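Local coordinates for protein YaeO (Vibrio cholerae serotype O1, PDB 6JIE) that inhibits Rho-dependent transcription termination by dissociating the Rho hexamer, resembles the RNA chaperone Hfq in structure, and binds magnesium, at residues A[60-66]-A[77-81]; A[14-20]-A[32-37]. All blocks are in the same frame, centred on the assembly; numbering follows the deposited sequence.

Contact 1: residues A[60-66]-A[77-81]; sequences TDQLSSM and VIHFK. With MG (magnesium ion), chain C.
This is an antiparallel strand pairing at the edge of the four-stranded sheet, where the C-terminal strand 77-79 lies along strand 63-68. The axes of the short strands 63-66 and 77-79 approach to 4.7 Å, their N-to-C directions 159° apart. Met66 and Ile78 form the hydrogen-bonded pair (Met66 N to Ile78 O 2.9 Å, Ile78 N to Met66 O 2.8 Å); Ser65 and His79 form the non-hydrogen-bonded pair, CA to CA 4.4 Å. Phe80 N to Ser64 O, 3.0 Å, carries the bonding beyond the strand. Water 1 joins the hydroxyl Ser64 OG (3.1 Å) to the imidazole His79 ND1 (2.5 Å), both near solvent. The Phe80 side chain (chi1 m) points back toward 60-66, its CD2 3.8 Å from Leu63 CB and its CE2 3.9 Å from Met66 CB; these apolar side chains also meet Ile10 of helix 9-15. Upstream, residues 60-62 make a 3-10 turn, with Leu63 N bonded to Thr60 O (3.1 Å). The long Lys81 side chain reaches back so that NZ donates to Thr60 O (3.0 Å) and Leu63 O (2.8 Å). Asp61 points outward, its OD1 2.2 Å from a magnesium ion that also holds waters 2 and 3. Ser64 and Ser65 form a classic beta bulge against Thr23 of strand 19-24, while strands 63-68 and 77-79 make an antiparallel beta hairpin at the sheet edge.

Contact 2: residues A[14-20]-A[32-37]; sequences CLFHLPV and GVAADT
Segment 14-20 leaves a helix, turns and becomes a strand, while 32-37, at the start of strand 33-39, pairs antiparallel with its 19-20 end. The helix ends in a Schellman motif: His17 N bonds Cys14 O (3.1 Å), together with Leu18 N to Ala13 O, and His17, the C-prime residue, has positive phi (48/56), which reverses the chain into the extended Leu18-Val20. Val20 and Gly32 form a hydrogen-bonded pair (Val20 N to Gly32 O 2.8 Å, Gly32 N to Val20 O 3.0 Å), Pro19 and Val33 a non-hydrogen-bonded one, CA to CA 4.3 Å. Proline, lacking an NH, suits that position, since no bond to 32-37 is required of it. Ala34 N then donates to Leu18 O at 3.0 Å. Gly32, at phi/psi 173/-158, marks the corner where the chain passes from one sheet to the other. His17, chi1 m, swings its ring so that ND1 donates to Ala34 O at 3.0 Å, continuing the backbone bonding. The CB of Ala34 points toward 14-20, and its small size lets the segments come close, CB lying 4.1 Å from Cys14 SG and 4.2 Å from Val20 CG2. Water 4 donates to Cys14 O (2.8 Å) and, weakly, to Ala35 O (3.4 Å). Ala35 and Asp36 form a classic beta bulge opposite Ala48. Tyr7 of the second subunit stacks on His17. Ile47 packs on Cys14 and Ala34 and Leu49 on Val20, so the contact joins the end of helix 9-15 and strand 19-24 to the three-stranded sheet.

Contact 2 closes before contact 1 opens along the chain, and their centres stand 15 Å apart on opposite sides of the chain's centre. Strand 19-24, entered at the end of segment 14-20, is the sheet neighbour of strand 63-68, and the two contacts touch where Met66 CG packs 3.9 Å from Val20 CG1. Contact 2 thus links the four-stranded sheet to the three-stranded one through the corner at Gly32, whereas contact 1 adds the last strand to the far edge of the former. Helix 9-15 serves both, supplying Cys14 to contact 2 and Ile10 to the packing on Phe80. The two sheets, joined at the Gly32 corner, are consistent with the Hfq-like fold reported for this protein.

Contact 1: residues A[60-66]-A[77-81]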
ATOM      1  N   THR A  60      -0.310  14.858  13.396  1.00 20.53           N
ATOM      2  CA  THR A  60      -0.875  15.604  12.283  1.00 13.69           C
ATOM      3  C   THR A  60      -0.460  17.068  12.320  1.00 14.00           C
ATOM      4  O   THR A  60      -0.289  17.668  11.253  1.00 17.22           O
ATOM      5  CB  THR A  60      -2.400  15.460  12.254  1.00 16.08           C
ATOM      6  OG1 THR A  60      -2.984  16.033  13.428  1.00 20.70           O
ATOM      7  CG2 THR A  60      -2.793  13.983  12.127  1.00 18.61           C
ATOM      8  N   ASP A  61      -0.265  17.650  13.523  1.00 15.76           N
ATOM      9  CA  ASP A  61       0.230  19.023  13.622  1.00 17.40           C
ATOM     10  C   ASP A  61       1.628  19.176  13.049  1.00 26.15           C
ATOM     11  O   ASP A  61       2.068  20.308  12.813  1.00 25.18           O
ATOM     12  CB  ASP A  61       0.277  19.517  15.076  1.00 19.75           C
ATOM     13  CG  ASP A  61      -1.092  19.698  15.692  1.00 41.37           C
ATOM     14  OD1 ASP A  61      -1.196  19.543  16.932  1.00 48.29           O
ATOM     15  OD2 ASP A  61      -2.057  19.988  14.953  1.00 34.52           O
ATOM     16  N   GLN A  62       2.357  18.079  12.870  1.00 18.69           N
ATOM     17  CA  GLN A  62       3.714  18.125  12.350  1.00 18.48           C
ATOM     18  C   GLN A  62       3.791  17.751  10.879  1.00 15.19           C
ATOM     19  O   GLN A  62       4.891  17.649  10.337  1.00 14.83           O
ATOM     20  CB  GLN A  62       4.621  17.217  13.177  1.00 18.97           C
ATOM     21  CG  GLN A  62       4.792  17.714  14.597  1.00 19.80           C
ATOM     22  CD  GLN A  62       5.433  19.086  14.631  1.00 25.86           C
ATOM     23  OE1 GLN A  62       6.310  19.391  13.822  1.00 23.84           O
ATOM     24  NE2 GLN A  62       4.980  19.930  15.548  1.00 27.41           N
ATOM     25  N   LEU A  63       2.657  17.558  10.213  1.00 14.54           N
ATOM     26  CA  LEU A  63       2.689  17.211   8.796  1.00 16.62           C
ATOM     27  C   LEU A  63       2.938  18.457   7.960  1.00 21.73           C
ATOM     28  O   LEU A  63       2.317  19.503   8.185  1.00 23.24           O
ATOM     29  CB  LEU A  63       1.382  16.557   8.365  1.00 11.31           C
ATOM     30  CG  LEU A  63       1.159  15.158   8.915  1.00 17.85           C
ATOM     31  CD1 LEU A  63      -0.287  14.790   8.682  1.00 16.27           C
ATOM     32  CD2 LEU A  63       2.091  14.193   8.215  1.00 19.45           C
ATOM     33  N   SER A  64       3.850  18.345   6.998  1.00 12.52           N
ATOM     34  CA  SER A  64       4.048  19.382   5.993  1.00 13.66           C
ATOM     35  C   SER A  64       3.291  19.087   4.706  1.00 14.54           C
ATOM     36  O   SER A  64       2.709  19.996   4.109  1.00 17.88           O
ATOM     37  CB  SER A  64       5.536  19.552   5.676  1.00 23.36           C
ATOM     38  OG  SER A  64       5.732  20.569   4.705  1.00 27.15           O
ATOM     39  N   SER A  65       3.276  17.833   4.265  1.00 13.34           N
ATOM     40  CA  SER A  65       2.560  17.493   3.043  1.00 12.55           C
ATOM     41  C   SER A  65       2.207  16.015   3.062  1.00 11.77           C
ATOM     42  O   SER A  65       2.836  15.210   3.758  1.00 12.34           O
ATOM     43  CB  SER A  65       3.385  17.830   1.792  1.00 20.57           C
ATOM     44  OG  SER A  65       4.596  17.086   1.747  1.00 20.70           O
ATOM     45  N   MET A  66       1.160  15.676   2.310  1.00 10.85           N
ATOM     46  CA  MET A  66       0.766  14.293   2.061  1.00  8.86           C
ATOM     47  C   MET A  66       0.643  14.111   0.556  1.00  9.90           C
ATOM     48  O   MET A  66      -0.059  14.883  -0.107  1.00 15.61           O
ATOM     49  CB  MET A  66      -0.569  13.945   2.747  1.00 12.69           C
ATOM     50  CG  MET A  66      -1.143  12.603   2.316  1.00 12.64           C
ATOM     51  SD  MET A  66      -2.570  12.158   3.334  1.00 15.38           S
ATOM     52  CE  MET A  66      -3.734  13.396   2.762  1.00 13.52           C
ATOM     53  N   VAL A  77      -0.818  15.991  -4.373  1.00 16.48           N
ATOM     54  CA  VAL A  77      -0.049  16.501  -3.239  1.00 12.28           C
ATOM     55  C   VAL A  77      -0.893  17.513  -2.476  1.00 11.99           C
ATOM     56  O   VAL A  77      -1.421  18.467  -3.067  1.00 16.26           O
ATOM     57  CB  VAL A  77       1.279  17.138  -3.683  1.00 14.14           C
ATOM     58  CG1 VAL A  77       2.066  17.588  -2.460  1.00 14.98           C
ATOM     59  CG2 VAL A  77       2.091  16.155  -4.496  1.00 17.67           C
ATOM     60  N   ILE A  78      -1.025  17.289  -1.171  1.00 12.20           N
ATOM     61  CA  ILE A  78      -1.703  18.181  -0.241  1.00 15.17           C
ATOM     62  C   ILE A  78      -0.631  18.833   0.610  1.00 15.63           C
ATOM     63  O   ILE A  78       0.214  18.138   1.187  1.00 13.24           O
ATOM     64  CB  ILE A  78      -2.705  17.420   0.649  1.00 15.90           C
ATOM     65  CG1 ILE A  78      -3.848  16.825  -0.187  1.00 24.76           C
ATOM     66  CG2 ILE A  78      -3.236  18.314   1.751  1.00 16.02           C
ATOM     67  CD1 ILE A  78      -4.720  17.849  -0.859  1.00 26.43           C
ATOM     68  N   HIS A  79      -0.648  20.157   0.679  1.00 17.21           N
ATOM     69  CA  HIS A  79       0.270  20.905   1.526  1.00 18.30           C
ATOM     70  C   HIS A  79      -0.504  21.477   2.703  1.00 23.51           C
ATOM     71  O   HIS A  79      -1.526  22.146   2.515  1.00 25.44           O
ATOM     72  CB  HIS A  79       0.968  22.017   0.738  1.00 20.46           C
ATOM     73  CG  HIS A  79       1.893  21.508  -0.326  1.00 21.39           C
ATOM     74  ND1 HIS A  79       3.183  21.097  -0.056  1.00 22.63           N
ATOM     75  CD2 HIS A  79       1.717  21.342  -1.658  1.00 23.70           C
ATOM     76  CE1 HIS A  79       3.757  20.696  -1.177  1.00 24.35           C
ATOM     77  NE2 HIS A  79       2.891  20.837  -2.163  1.00 22.23           N
ATOM     78  N   PHE A  80      -0.013  21.226   3.911  1.00 24.51           N
ATOM     79  CA  PHE A  80      -0.686  21.663   5.126  1.00 27.90           C
ATOM     80  C   PHE A  80      -0.110  22.974   5.642  1.00 36.02           C
ATOM     81  O   PHE A  80       1.078  23.261   5.473  1.00 35.08           O
ATOM     82  CB  PHE A  80      -0.576  20.600   6.222  1.00 22.74           C
ATOM     83  CG  PHE A  80      -1.139  19.272   5.831  1.00 27.71           C
ATOM     84  CD1 PHE A  80      -2.506  19.054   5.847  1.00 26.59           C
ATOM     85  CD2 PHE A  80      -0.302  18.236   5.448  1.00 23.31           C
ATOM     86  CE1 PHE A  80      -3.026  17.833   5.488  1.00 27.32           C
ATOM     87  CE2 PHE A  80      -0.824  17.009   5.094  1.00 23.73           C
ATOM     88  CZ  PHE A  80      -2.193  16.814   5.114  1.00 19.23           C
ATOM     89  N   LYS A  81      -0.983  23.765   6.271  1.00 47.39           N
ATOM     90  CA  LYS A  81      -0.636  24.926   7.104  1.00 57.15           C
ATOM     91  C   LYS A  81       0.716  25.580   6.813  1.00 60.53           C
ATOM     92  O   LYS A  81       1.403  26.044   7.724  1.00 68.78           O
ATOM     93  CB  LYS A  81      -0.696  24.522   8.584  1.00 60.29           C
ATOM     94  CG  LYS A  81       0.231  23.368   8.979  1.00 56.75           C
ATOM     95  CD  LYS A  81      -0.269  22.647  10.231  1.00 57.46           C
ATOM     96  CE  LYS A  81      -0.946  21.315   9.898  1.00 53.10           C
ATOM     97  NZ  LYS A  81       0.021  20.180   9.709  1.00 28.24           N
TER
HETATM   98 MG    MG C 201       0.376  19.578  18.494  1.00 32.73          MG
HETATM   99  O   HOH W   1       4.716  21.425   1.905  1.00 33.78           O
HETATM  100  O   HOH W   2       0.938  17.423  18.074  1.00 24.62           O
HETATM  101  O   HOH W   3       2.211  20.337  17.762  1.00 29.17           O

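Contact 2: residues A[14-20]-A[32-37]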
ATOM      1  N   CYS A  14      -7.120   7.651   5.318  1.00 11.06           N
ATOM      2  CA  CYS A  14      -7.303   6.502   6.198  1.00  9.60           C
ATOM      3  C   CYS A  14      -8.553   5.703   5.836  1.00 13.40           C
ATOM      4  O   CYS A  14      -8.538   4.466   5.896  1.00 15.04           O
ATOM      5  CB  CYS A  14      -7.373   6.979   7.645  1.00 16.12           C
ATOM      6  SG  CYS A  14      -5.821   7.696   8.219  1.00 14.95           S
ATOM      7  N   LEU A  15      -9.654   6.386   5.487  1.00 13.53           N
ATOM      8  CA  LEU A  15     -10.897   5.688   5.164  1.00 14.44           C
ATOM      9  C   LEU A  15     -10.679   4.680   4.045  1.00 15.84           C
ATOM     10  O   LEU A  15     -11.174   3.548   4.106  1.00 16.32           O
ATOM     11  CB  LEU A  15     -11.982   6.698   4.767  1.00 13.97           C
ATOM     12  CG  LEU A  15     -13.352   6.152   4.404  1.00 15.62           C
ATOM     13  CD1 LEU A  15     -13.987   5.541   5.646  1.00 23.14           C
ATOM     14  CD2 LEU A  15     -14.225   7.256   3.812  1.00 17.13           C
ATOM     15  N   PHE A  16      -9.930   5.071   3.020  1.00 11.80           N
ATOM     16  CA  PHE A  16      -9.678   4.227   1.860  1.00 14.84           C
ATOM     17  C   PHE A  16      -8.335   3.498   1.927  1.00 13.48           C
ATOM     18  O   PHE A  16      -7.952   2.846   0.953  1.00 12.52           O
ATOM     19  CB  PHE A  16      -9.741   5.079   0.587  1.00 13.80           C
ATOM     20  CG  PHE A  16     -11.097   5.729   0.351  1.00 16.13           C
ATOM     21  CD1 PHE A  16     -12.261   4.985   0.448  1.00 15.35           C
ATOM     22  CD2 PHE A  16     -11.194   7.072   0.044  1.00 14.20           C
ATOM     23  CE1 PHE A  16     -13.518   5.565   0.218  1.00 16.67           C
ATOM     24  CE2 PHE A  16     -12.454   7.663  -0.179  1.00 16.01           C
ATOM     25  CZ  PHE A  16     -13.604   6.900  -0.079  1.00 17.22           C
ATOM     26  N   HIS A  17      -7.610   3.600   3.038  1.00 10.26           N
ATOM     27  CA  HIS A  17      -6.282   2.994   3.194  1.00 11.96           C
ATOM     28  C   HIS A  17      -5.384   3.309   2.003  1.00 15.16           C
ATOM     29  O   HIS A  17      -4.834   2.422   1.346  1.00 12.87           O
ATOM     30  CB  HIS A  17      -6.384   1.485   3.412  1.00 12.00           C
ATOM     31  CG  HIS A  17      -7.049   1.131   4.702  1.00 13.79           C
ATOM     32  ND1 HIS A  17      -6.700   1.723   5.895  1.00 19.07           N
ATOM     33  CD2 HIS A  17      -8.057   0.275   4.988  1.00 18.53           C
ATOM     34  CE1 HIS A  17      -7.445   1.228   6.865  1.00 18.86           C
ATOM     35  NE2 HIS A  17      -8.276   0.346   6.342  1.00 18.77           N
ATOM     36  N   LEU A  18      -5.241   4.584   1.749  1.00  8.64           N
ATOM     37  CA  LEU A  18      -4.498   4.990   0.568  1.00 10.76           C
ATOM     38  C   LEU A  18      -2.998   4.898   0.818  1.00 10.52           C
ATOM     39  O   LEU A  18      -2.534   5.243   1.903  1.00  9.64           O
ATOM     40  CB  LEU A  18      -4.851   6.421   0.188  1.00  9.18           C
ATOM     41  CG  LEU A  18      -6.284   6.666  -0.282  1.00  9.86           C
ATOM     42  CD1 LEU A  18      -6.425   8.112  -0.747  1.00 13.32           C
ATOM     43  CD2 LEU A  18      -6.652   5.706  -1.404  1.00 11.24           C
ATOM     44  N   PRO A  19      -2.219   4.486  -0.187  1.00  9.29           N
ATOM     45  CA  PRO A  19      -0.761   4.604  -0.085  1.00  8.69           C
ATOM     46  C   PRO A  19      -0.356   6.065  -0.196  1.00 13.00           C
ATOM     47  O   PRO A  19      -0.749   6.751  -1.142  1.00 11.19           O
ATOM     48  CB  PRO A  19      -0.255   3.789  -1.278  1.00  8.46           C
ATOM     49  CG  PRO A  19      -1.369   3.882  -2.288  1.00 12.59           C
ATOM     50  CD  PRO A  19      -2.644   3.902  -1.468  1.00 13.03           C
ATOM     51  N   VAL A  20       0.427   6.542   0.779  1.00 10.34           N
ATOM     52  CA  VAL A  20       0.796   7.953   0.836  1.00  8.39           C
ATOM     53  C   VAL A  20       2.245   8.120   1.257  1.00 10.96           C
ATOM     54  O   VAL A  20       2.819   7.278   1.948  1.00 10.30           O
ATOM     55  CB  VAL A  20      -0.093   8.775   1.794  1.00  8.41           C
ATOM     56  CG1 VAL A  20      -1.539   8.822   1.269  1.00  9.68           C
ATOM     57  CG2 VAL A  20      -0.056   8.226   3.200  1.00 10.57           C
ATOM     58  N   GLY A  32       3.942   4.853   3.234  1.00  8.04           N
ATOM     59  CA  GLY A  32       3.246   3.643   3.638  1.00  9.94           C
ATOM     60  C   GLY A  32       1.769   3.738   3.326  1.00 11.22           C
ATOM     61  O   GLY A  32       1.357   4.524   2.477  1.00 12.02           O
ATOM     62  N   VAL A  33       0.987   2.937   4.045  1.00  9.13           N
ATOM     63  CA  VAL A  33      -0.457   2.890   3.887  1.00  8.03           C
ATOM     64  C   VAL A  33      -1.096   3.637   5.048  1.00 10.04           C
ATOM     65  O   VAL A  33      -0.794   3.364   6.220  1.00 13.52           O
ATOM     66  CB  VAL A  33      -0.954   1.438   3.816  1.00 13.42           C
ATOM     67  CG1 VAL A  33      -2.490   1.396   3.698  1.00 17.54           C
ATOM     68  CG2 VAL A  33      -0.273   0.724   2.649  1.00 17.91           C
ATOM     69  N   ALA A  34      -1.964   4.592   4.726  1.00  8.53           N
ATOM     70  CA  ALA A  34      -2.684   5.343   5.749  1.00  7.36           C
ATOM     71  C   ALA A  34      -3.666   4.426   6.462  1.00 14.75           C
ATOM     72  O   ALA A  34      -4.615   3.931   5.847  1.00 14.26           O
ATOM     73  CB  ALA A  34      -3.426   6.514   5.113  1.00  9.80           C
ATOM     74  N   ALA A  35      -3.446   4.199   7.754  1.00 14.05           N
ATOM     75  CA  ALA A  35      -4.185   3.186   8.494  1.00 13.12           C
ATOM     76  C   ALA A  35      -5.353   3.763   9.279  1.00 15.94           C
ATOM     77  O   ALA A  35      -6.487   3.285   9.150  1.00 16.90           O
ATOM     78  CB  ALA A  35      -3.237   2.440   9.436  1.00 17.30           C
ATOM     79  N   ASP A  36      -5.100   4.775  10.101  1.00 12.23           N
ATOM     80  CA  ASP A  36      -6.134   5.277  10.989  1.00 10.44           C
ATOM     81  C   ASP A  36      -5.647   6.589  11.581  1.00 10.53           C
ATOM     82  O   ASP A  36      -4.460   6.928  11.507  1.00 16.67           O
ATOM     83  CB  ASP A  36      -6.461   4.265  12.095  1.00 22.75           C
ATOM     84  CG  ASP A  36      -7.835   4.485  12.713  1.00 33.55           C
ATOM     85  OD1 ASP A  36      -8.534   5.454  12.340  1.00 38.08           O
ATOM     86  OD2 ASP A  36      -8.222   3.678  13.580  1.00 40.88           O
ATOM     87  N   THR A  37      -6.585   7.335  12.137  1.00 13.42           N
ATOM     88  CA  THR A  37      -6.253   8.476  12.970  1.00 18.42           C
ATOM     89  C   THR A  37      -6.471   8.066  14.416  1.00 18.95           C
ATOM     90  O   THR A  37      -7.453   7.392  14.740  1.00 24.35           O
ATOM     91  CB  THR A  37      -7.107   9.694  12.620  1.00 26.41           C
ATOM     92  OG1 THR A  37      -8.484   9.307  12.592  1.00 23.59           O
ATOM     93  CG2 THR A  37      -6.720  10.245  11.250  1.00 25.28           C
TER
HETATM   94  O   HOH W   4      -9.732   3.292   8.191  1.00 37.23           O